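Local coordinates for protein vibralactone Cyclase (Boreostereum vibrans, PDB 6KD0) that probably catalyses the cyclization that forms the fused bicyclic beta-lactone of vibralactone, using an alpha/beta-hydrolase fold, at residues L50-L54 with M315-S319; Q204-Y208 with F326-T330. One frame throughout, in Å; residues are numbered along the deposited sequence.

Contact 1 lies about 17 Å from the centre of the chain, where helix 35-54 meets the turn after helix 313-316; contact 2 lies about 8 Å from the centre, between strand 203-207 of the main sheet and helix 321-338. Their centres are about 16 Å apart. They share no helix or strand, yet helices 313-316 and 321-338 follow each other in the chain, and Arg318 of contact 1 packs on Gln327 of contact 2. All the touching residues of contact 2 are buried; contact 1 is mostly buried too, but runs out to partly exposed Phe53 and exposed Ser319. Contact 1 works by apolar and CH-pi packing around an arginine; contact 2 combines side-chain packing with a weak amide-to-hydroxyl hydrogen bond and a bridging water.

Contact 1 of 2, residues L50-L54 with M315-S319; sequences LNKFL and MLFRS
In Phe53 and Arg318 alike CG stands opposite the backbone N (chi1 173° in Phe53), so the ring and the arginine stem project toward each other. The arginine chain then bends at chi2 and chi3, carrying the guanidinium back over Leu50 while its CG stays against the ring. Arg318 CG lies 3.6 Å from Phe53 CD2, so it is the aliphatic stem that packs on the phenylalanine; ring and guanidinium planes stand 69° apart and do not stack. One face of the same ring receives the next residue: Ser319 CA sits 4.0 Å from the ring centroid, 25° off the normal, a CH-pi contact displaced toward the rim.

Leu50 reaches in with both methyls. CD2 touches Arg318 CB at 3.7 Å and also lies over the centre of one guanidinium face, 3.9 Å above its plane, while CD1 meets Met315 CE at 3.7 Å. Leu54 comes obliquely at the guanidinium, with CD1 3.9 Å from Arg318 NH1. Met315 places its sulphur SD in the plane of the guanidinium, at its edge.

The helix thus supplies carbon, and the polar needs of Arg318 are met by other groups: NE donates to His314 O, and NH2 forms a salt bridge with Asp117 of helix 115-125, a helix that Leu54 also touches. The contact joins the C-terminal end of helix 35-54 to the turn that follows helix 313-316, beyond the probable catalytic His311. Apolar contact over the guanidinium face, with polar partners round its edge, should fix its rotation, and the buried surroundings probably strengthen the pairing of its charge with Asp117.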
# COMPACT_ATOMS: atom_id res chain seq x y z
N LEU A 50 14.89 -1.77 -9.60
CA LEU A 50 14.13 -2.81 -8.91
C LEU A 50 13.93 -4.01 -9.82
O LEU A 50 14.16 -5.17 -9.42
CB LEU A 50 12.77 -2.25 -8.47
CG LEU A 50 12.12 -2.69 -7.15
CD1 LEU A 50 10.59 -2.74 -7.29
CD2 LEU A 50 12.70 -3.98 -6.59
N ASN A 51 13.53 -3.77 -11.06
CA ASN A 51 13.26 -4.86 -11.98
C ASN A 51 14.53 -5.61 -12.31
O ASN A 51 14.52 -6.84 -12.41
CB ASN A 51 12.59 -4.35 -13.24
CG ASN A 51 11.16 -4.01 -13.01
OD1 ASN A 51 10.65 -4.23 -11.90
ND2 ASN A 51 10.50 -3.47 -14.01
N LYS A 52 15.65 -4.89 -12.49
CA LYS A 52 16.91 -5.58 -12.73
C LYS A 52 17.25 -6.51 -11.57
O LYS A 52 17.72 -7.63 -11.79
CB LYS A 52 18.02 -4.57 -12.97
CG LYS A 52 19.40 -5.18 -13.12
CD LYS A 52 20.41 -4.08 -13.49
CE LYS A 52 21.83 -4.62 -13.47
NZ LYS A 52 22.85 -3.60 -13.87
N PHE A 53 17.00 -6.07 -10.34
CA PHE A 53 17.31 -6.95 -9.21
C PHE A 53 16.36 -8.14 -9.14
O PHE A 53 16.77 -9.26 -8.78
CB PHE A 53 17.28 -6.19 -7.88
CG PHE A 53 17.44 -7.09 -6.68
CD1 PHE A 53 18.70 -7.49 -6.27
CD2 PHE A 53 16.33 -7.57 -5.98
CE1 PHE A 53 18.86 -8.33 -5.17
CE2 PHE A 53 16.49 -8.41 -4.89
CZ PHE A 53 17.76 -8.79 -4.50
N LEU A 54 15.09 -7.92 -9.44
CA LEU A 54 14.09 -8.97 -9.28
C LEU A 54 14.06 -9.96 -10.44
O LEU A 54 13.53 -11.06 -10.28
CB LEU A 54 12.70 -8.36 -9.14
CG LEU A 54 11.95 -8.34 -7.81
CD1 LEU A 54 12.82 -8.55 -6.61
CD2 LEU A 54 11.14 -7.03 -7.71
N MET A 315 11.79 -0.52 -1.56
CA MET A 315 11.58 -0.28 -2.98
C MET A 315 12.78 0.37 -3.63
O MET A 315 13.02 0.18 -4.83
CB MET A 315 10.37 0.62 -3.21
CG MET A 315 9.05 0.04 -2.71
SD MET A 315 8.57 -1.48 -3.55
CE MET A 315 8.17 -0.84 -5.18
N LEU A 316 13.54 1.12 -2.86
CA LEU A 316 14.72 1.79 -3.39
C LEU A 316 16.00 1.01 -3.15
O LEU A 316 16.99 1.25 -3.85
CB LEU A 316 14.84 3.18 -2.78
CG LEU A 316 14.06 4.25 -3.55
CD1 LEU A 316 12.53 4.15 -3.29
CD2 LEU A 316 14.58 5.62 -3.24
N PHE A 317 16.02 0.08 -2.19
CA PHE A 317 17.24 -0.64 -1.84
C PHE A 317 16.95 -2.13 -1.70
O PHE A 317 17.38 -2.77 -0.75
CB PHE A 317 17.83 -0.08 -0.56
CG PHE A 317 18.08 1.40 -0.61
CD1 PHE A 317 19.20 1.90 -1.26
CD2 PHE A 317 17.20 2.30 -0.04
CE1 PHE A 317 19.44 3.26 -1.33
CE2 PHE A 317 17.43 3.67 -0.10
CZ PHE A 317 18.55 4.16 -0.75
N ARG A 318 16.22 -2.71 -2.66
CA ARG A 318 15.78 -4.10 -2.51
C ARG A 318 16.95 -5.07 -2.37
O ARG A 318 16.78 -6.15 -1.80
CB ARG A 318 14.91 -4.51 -3.70
CG ARG A 318 14.25 -5.90 -3.55
CD ARG A 318 13.31 -5.93 -2.34
NE ARG A 318 12.13 -5.11 -2.65
CZ ARG A 318 11.05 -5.57 -3.28
NH1 ARG A 318 10.97 -6.86 -3.61
NH2 ARG A 318 10.05 -4.75 -3.58
N SER A 319 18.15 -4.70 -2.83
CA SER A 319 19.27 -5.62 -2.74
C SER A 319 19.77 -5.77 -1.30
O SER A 319 20.50 -6.73 -1.01
CB SER A 319 20.40 -5.18 -3.66
OG SER A 319 20.93 -3.94 -3.25

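Contact 2 of 2, residues Q204-Y208 with F326-T330; sequences QLVQY and FQEET
Strand 204-207 and helix 326-330 run nearly antiparallel, at 162°, with their axes 11.1 Å apart at closest approach, a spacing that side chains bridge. Gln207, its chain extended beyond CG, reaches Thr330: NE2 donates to OG1 at 2.8 Å, but the N-H...O angle of 124° makes the bond weak. The same nitrogen lies near the plane of the Phe326 ring, at its edge, 3.5 Å from CE1, with amide and ring planes 54° apart. A water takes a hydrogen from NE2 and gives one to Gln327 OE1, while Gln207 OE1 accepts from Gln176. Thr330 OG1 also donates to Phe326 O at 2.9 Å, on the opposite face of that carbonyl from Thr330 N.

The neighbours of Gln207 add van der Waals contact: Leu205 CD1 rests against Thr330 O at 3.4 Å, and Tyr208 CE2 meets Phe326 CZ at 3.7 Å, the phenylalanine carbon lying at the tyrosine edge. Tyr208 also touches Ser177, His311 and Asp281, the probable catalytic triad of this alpha/beta hydrolase.

An inner strand of the sheet and the helix packed on it are joined here in the buried core. With its hydrogen committed to Phe326 O, the Thr330 hydroxyl is left as acceptor for Gln207, whose amide orientation is probably set mainly by Gln176 at OE1, with weaker help at NE2.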
# COMPACT_ATOMS: atom_id res chain seq x y z
N GLN A 204 -6.67 -7.39 4.96
CA GLN A 204 -6.06 -6.17 4.47
C GLN A 204 -4.62 -6.07 4.94
O GLN A 204 -4.33 -6.27 6.11
CB GLN A 204 -6.83 -4.94 4.94
CG GLN A 204 -6.14 -3.65 4.56
CD GLN A 204 -7.11 -2.50 4.58
OE1 GLN A 204 -7.98 -2.45 5.44
NE2 GLN A 204 -6.97 -1.59 3.62
N LEU A 205 -3.73 -5.72 4.02
CA LEU A 205 -2.32 -5.48 4.33
C LEU A 205 -1.98 -4.06 3.90
O LEU A 205 -2.31 -3.66 2.78
CB LEU A 205 -1.41 -6.47 3.60
CG LEU A 205 0.08 -6.40 3.97
CD1 LEU A 205 0.70 -7.79 3.88
CD2 LEU A 205 0.85 -5.43 3.08
N VAL A 206 -1.32 -3.31 4.78
CA VAL A 206 -0.83 -2.00 4.36
C VAL A 206 0.60 -1.80 4.82
O VAL A 206 1.04 -2.35 5.84
CB VAL A 206 -1.73 -0.83 4.85
CG1 VAL A 206 -3.14 -0.96 4.28
CG2 VAL A 206 -1.77 -0.78 6.35
N GLN A 207 1.34 -1.01 4.06
CA GLN A 207 2.72 -0.67 4.41
C GLN A 207 2.81 0.84 4.56
O GLN A 207 2.54 1.57 3.60
CB GLN A 207 3.70 -1.16 3.33
CG GLN A 207 3.53 -2.63 2.93
CD GLN A 207 4.26 -2.98 1.64
OE1 GLN A 207 4.24 -2.21 0.68
NE2 GLN A 207 4.88 -4.16 1.61
N TYR A 208 3.19 1.30 5.75
CA TYR A 208 3.50 2.68 6.11
C TYR A 208 2.61 3.72 5.41
O TYR A 208 3.14 4.61 4.74
CB TYR A 208 5.00 2.96 5.83
CG TYR A 208 5.61 2.39 4.54
CD1 TYR A 208 5.45 3.04 3.33
CD2 TYR A 208 6.38 1.22 4.55
CE1 TYR A 208 6.00 2.55 2.15
CE2 TYR A 208 6.93 0.71 3.37
CZ TYR A 208 6.74 1.38 2.18
OH TYR A 208 7.27 0.92 0.98
N PHE A 326 11.89 -7.57 4.37
CA PHE A 326 10.64 -6.81 4.33
C PHE A 326 9.68 -7.37 3.28
O PHE A 326 8.48 -7.55 3.54
CB PHE A 326 10.96 -5.33 4.05
CG PHE A 326 9.78 -4.39 4.27
CD1 PHE A 326 8.78 -4.27 3.32
CD2 PHE A 326 9.70 -3.63 5.42
CE1 PHE A 326 7.69 -3.39 3.52
CE2 PHE A 326 8.62 -2.75 5.64
CZ PHE A 326 7.63 -2.64 4.68
N GLN A 327 10.18 -7.67 2.08
CA GLN A 327 9.28 -8.23 1.07
C GLN A 327 8.81 -9.63 1.46
O GLN A 327 7.64 -9.98 1.25
CB GLN A 327 9.92 -8.24 -0.31
CG GLN A 327 8.94 -8.68 -1.41
CD GLN A 327 7.76 -7.72 -1.59
OE1 GLN A 327 7.77 -6.58 -1.11
NE2 GLN A 327 6.74 -8.17 -2.30
N GLU A 328 9.71 -10.44 2.04
CA GLU A 328 9.33 -11.78 2.49
C GLU A 328 8.25 -11.72 3.56
O GLU A 328 7.32 -12.52 3.56
CB GLU A 328 10.55 -12.53 3.02
CG GLU A 328 11.56 -12.94 1.95
CD GLU A 328 12.90 -13.37 2.55
OE1 GLU A 328 12.96 -13.59 3.78
OE2 GLU A 328 13.89 -13.48 1.79
N GLU A 329 8.37 -10.77 4.49
CA GLU A 329 7.36 -10.62 5.54
C GLU A 329 6.06 -10.03 4.99
O GLU A 329 4.98 -10.35 5.52
CB GLU A 329 7.90 -9.77 6.68
CG GLU A 329 6.91 -9.63 7.83
CD GLU A 329 7.59 -9.38 9.17
OE1 GLU A 329 6.94 -9.59 10.22
OE2 GLU A 329 8.78 -8.97 9.16
N THR A 330 6.13 -9.19 3.95
CA THR A 330 4.93 -8.79 3.23
C THR A 330 4.18 -10.01 2.73
O THR A 330 2.96 -10.17 2.93
CB THR A 330 5.28 -7.88 2.05
OG1 THR A 330 5.87 -6.65 2.52
CG2 THR A 330 4.03 -7.55 1.21
O HOH W 1 6.03 -4.49 -1.43